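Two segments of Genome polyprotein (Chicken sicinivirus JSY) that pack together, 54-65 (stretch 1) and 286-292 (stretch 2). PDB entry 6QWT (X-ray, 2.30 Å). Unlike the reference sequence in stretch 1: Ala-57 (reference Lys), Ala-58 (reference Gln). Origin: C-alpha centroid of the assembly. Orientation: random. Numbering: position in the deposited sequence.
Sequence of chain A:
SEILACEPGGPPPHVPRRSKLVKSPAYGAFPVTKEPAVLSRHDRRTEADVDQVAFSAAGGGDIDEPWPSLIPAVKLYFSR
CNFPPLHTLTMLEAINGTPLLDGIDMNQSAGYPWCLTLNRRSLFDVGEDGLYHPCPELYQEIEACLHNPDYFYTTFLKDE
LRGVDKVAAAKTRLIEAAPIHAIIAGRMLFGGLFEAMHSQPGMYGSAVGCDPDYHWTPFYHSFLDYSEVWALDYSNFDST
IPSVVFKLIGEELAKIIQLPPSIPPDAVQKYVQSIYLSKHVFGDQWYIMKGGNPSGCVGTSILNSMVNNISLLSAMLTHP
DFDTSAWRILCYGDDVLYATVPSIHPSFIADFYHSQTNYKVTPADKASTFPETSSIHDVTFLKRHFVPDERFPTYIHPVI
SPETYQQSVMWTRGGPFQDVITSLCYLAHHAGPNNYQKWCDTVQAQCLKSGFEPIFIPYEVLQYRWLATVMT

Stretch 1 (54-65) AFSAAGGGDIDE
Stretch 2 286-292: WYIMKGG

Lys-290 and Asp-62 cover the most surface in this small contact, which buries 321 Å² in all. Lys-290 ends a strand, 286-290, that enters from earlier in the chain; stretch 1 has no regular helix or strand and meets it largely through side chains, with no backbone hydrogen bond between the two. The nearest CA atoms, those of Asp-62 and Gly-291, stand 5.7 Å apart.

The CA-to-CB bond of Lys-290 points sideways, but the chain is extended, with chi1 to chi3 all t and only chi4 turned to m, and so carries its ammonium group to two carboxylates. Lys-290 NZ donates to OD2 of Asp-62 at 2.8 Å and to OD2 of Asp-64 at 2.6 Å, each hydrogen bond being part of a salt bridge. Lysine suits this place because its extended chain supplies the reach and the several N-H groups of its ammonium allow two acceptors.

Asp-62 lies in an extended backbone (phi/psi -124/150) and its CA-to-CB bond points toward stretch 2, with chi1 t. Asp-62 OD1 approaches Gly-291 CA to 3.5 Å. Gly-291, at 94/167, has no side chain to obstruct this: an ideal CB would lie 2.5 Å from OD1 of Asp-62, a clash, and these backbone angles call for glycine in any case. Between the acids, Ile-63 points away; Asp-64 starts sideways, and chi1 of -86° (m) helps place its carboxylate at the lysine.

The apolar part begins at a type I turn from Phe-55 to Ala-58, closed by Ala-58 N to Phe-55 O at 3.2 Å. The CA-to-CB bond of Phe-55 points toward stretch 2, and its ring (chi1 m, chi2 90°) meets Tyr-287 (chi1 p, chi2 -84°). Phe-55 CE2 lies 3.3 Å from Tyr-287 OH, which sits at the Phe-55 ring edge; the flat rings pack steeply, planes 87° apart and centroids 6.0 Å. Ala-58 CB meets Met-289 CE at 3.9 Å, the methionine (m, m, t) bringing its flexible end to the small methyl.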

# COMPACT_ATOMS: atom_id res chain seq x y z
N ALA A 54 -0.88 -14.19 13.32
CA ALA A 54 -1.04 -13.48 12.05
C ALA A 54 -2.50 -13.32 11.65
O ALA A 54 -2.85 -12.39 10.93
CB ALA A 54 -0.27 -14.20 10.94
N PHE A 55 -3.37 -14.22 12.11
CA PHE A 55 -4.79 -14.16 11.80
C PHE A 55 -5.63 -13.70 12.98
O PHE A 55 -6.86 -13.78 12.92
CB PHE A 55 -5.28 -15.52 11.30
CG PHE A 55 -4.87 -15.84 9.89
CD1 PHE A 55 -3.67 -16.49 9.64
CD2 PHE A 55 -5.67 -15.48 8.82
CE1 PHE A 55 -3.29 -16.78 8.34
CE2 PHE A 55 -5.30 -15.77 7.52
CZ PHE A 55 -4.10 -16.43 7.28
N SER A 56 -5.00 -13.22 14.06
CA SER A 56 -5.74 -12.92 15.28
C SER A 56 -6.63 -11.69 15.13
O SER A 56 -7.67 -11.60 15.80
CB SER A 56 -4.78 -12.74 16.45
OG SER A 56 -3.89 -11.66 16.23
N ALA A 57 -6.26 -10.75 14.26
CA ALA A 57 -7.08 -9.57 14.05
C ALA A 57 -8.20 -9.79 13.04
O ALA A 57 -9.06 -8.91 12.90
CB ALA A 57 -6.20 -8.40 13.60
N ALA A 58 -8.20 -10.92 12.34
CA ALA A 58 -9.29 -11.25 11.45
C ALA A 58 -10.42 -11.92 12.22
O ALA A 58 -10.24 -12.41 13.34
CB ALA A 58 -8.80 -12.17 10.32
N GLY A 59 -11.60 -11.93 11.61
CA GLY A 59 -12.75 -12.55 12.25
C GLY A 59 -13.36 -11.78 13.39
O GLY A 59 -14.20 -12.33 14.11
N GLY A 60 -12.97 -10.52 13.60
CA GLY A 60 -13.56 -9.73 14.67
C GLY A 60 -14.95 -9.20 14.37
O GLY A 60 -15.57 -8.59 15.25
N GLY A 61 -15.46 -9.41 13.15
CA GLY A 61 -16.77 -8.93 12.79
C GLY A 61 -16.76 -8.03 11.57
O GLY A 61 -15.76 -7.37 11.28
N ASP A 62 -17.88 -8.00 10.85
CA ASP A 62 -18.04 -7.14 9.68
C ASP A 62 -19.27 -6.27 9.87
O ASP A 62 -20.23 -6.66 10.54
CB ASP A 62 -18.17 -7.98 8.40
CG ASP A 62 -18.31 -7.12 7.15
OD1 ASP A 62 -17.52 -6.15 7.01
OD2 ASP A 62 -19.19 -7.41 6.32
N ILE A 63 -19.25 -5.08 9.28
CA ILE A 63 -20.37 -4.15 9.35
C ILE A 63 -21.05 -4.11 7.99
O ILE A 63 -20.40 -3.82 6.97
CB ILE A 63 -19.92 -2.76 9.81
CG1 ILE A 63 -19.29 -2.84 11.20
CG2 ILE A 63 -21.11 -1.80 9.82
CD1 ILE A 63 -18.58 -1.58 11.64
N ASP A 64 -22.34 -4.42 7.96
CA ASP A 64 -23.13 -4.47 6.74
C ASP A 64 -23.99 -3.24 6.52
O ASP A 64 -24.33 -2.94 5.38
CB ASP A 64 -24.03 -5.70 6.74
CG ASP A 64 -23.33 -6.94 6.23
OD1 ASP A 64 -22.69 -6.85 5.16
OD2 ASP A 64 -23.42 -7.99 6.89
N GLU A 65 -24.35 -2.53 7.58
CA GLU A 65 -25.24 -1.40 7.43
C GLU A 65 -24.48 -0.09 7.64
O GLU A 65 -23.60 -0.01 8.50
CB GLU A 65 -26.40 -1.47 8.42
CG GLU A 65 -27.13 -2.81 8.40
CD GLU A 65 -27.76 -3.11 7.05
OE1 GLU A 65 -28.15 -2.15 6.34
OE2 GLU A 65 -27.85 -4.30 6.69
N TRP A 286 -8.55 -23.12 3.09
CA TRP A 286 -9.41 -22.42 2.15
C TRP A 286 -10.53 -21.72 2.91
O TRP A 286 -11.22 -22.35 3.72
CB TRP A 286 -9.99 -23.39 1.12
CG TRP A 286 -8.96 -24.25 0.46
CD1 TRP A 286 -8.37 -25.37 0.96
CD2 TRP A 286 -8.38 -24.04 -0.84
NE1 TRP A 286 -7.47 -25.88 0.06
CE2 TRP A 286 -7.45 -25.08 -1.05
CE3 TRP A 286 -8.56 -23.08 -1.84
CZ2 TRP A 286 -6.71 -25.18 -2.23
CZ3 TRP A 286 -7.81 -23.18 -3.00
CH2 TRP A 286 -6.90 -24.23 -3.19
N TYR A 287 -10.70 -20.43 2.66
CA TYR A 287 -11.67 -19.65 3.41
C TYR A 287 -12.08 -18.43 2.60
O TYR A 287 -11.43 -18.05 1.62
CB TYR A 287 -11.12 -19.23 4.78
CG TYR A 287 -9.86 -18.40 4.70
CD1 TYR A 287 -8.61 -19.00 4.57
CD2 TYR A 287 -9.91 -17.01 4.75
CE1 TYR A 287 -7.45 -18.25 4.49
CE2 TYR A 287 -8.76 -16.25 4.67
CZ TYR A 287 -7.54 -16.87 4.55
OH TYR A 287 -6.39 -16.12 4.47
N ILE A 288 -13.19 -17.83 3.01
CA ILE A 288 -13.72 -16.61 2.42
C ILE A 288 -13.71 -15.53 3.49
O ILE A 288 -14.11 -15.79 4.64
CB ILE A 288 -15.13 -16.82 1.85
CG1 ILE A 288 -15.06 -17.44 0.45
CG2 ILE A 288 -15.92 -15.51 1.82
CD1 ILE A 288 -16.38 -17.99 -0.05
N MET A 289 -13.24 -14.34 3.14
CA MET A 289 -13.25 -13.20 4.03
C MET A 289 -14.40 -12.28 3.65
O MET A 289 -14.47 -11.80 2.51
CB MET A 289 -11.92 -12.44 3.98
CG MET A 289 -10.82 -13.07 4.82
SD MET A 289 -11.19 -13.03 6.59
CE MET A 289 -10.02 -14.23 7.24
N LYS A 290 -15.31 -12.05 4.59
CA LYS A 290 -16.39 -11.08 4.43
C LYS A 290 -15.96 -9.80 5.13
O LYS A 290 -15.82 -9.77 6.35
CB LYS A 290 -17.70 -11.62 5.00
CG LYS A 290 -18.89 -10.69 4.85
CD LYS A 290 -20.17 -11.35 5.34
CE LYS A 290 -21.34 -10.39 5.34
NZ LYS A 290 -21.21 -9.34 6.39
N GLY A 291 -15.74 -8.75 4.34
CA GLY A 291 -15.13 -7.53 4.85
C GLY A 291 -13.62 -7.52 4.65
O GLY A 291 -12.99 -8.53 4.32
N GLY A 292 -13.03 -6.34 4.84
CA GLY A 292 -11.61 -6.15 4.60
C GLY A 292 -11.27 -6.25 3.11
O GLY A 292 -12.14 -6.37 2.25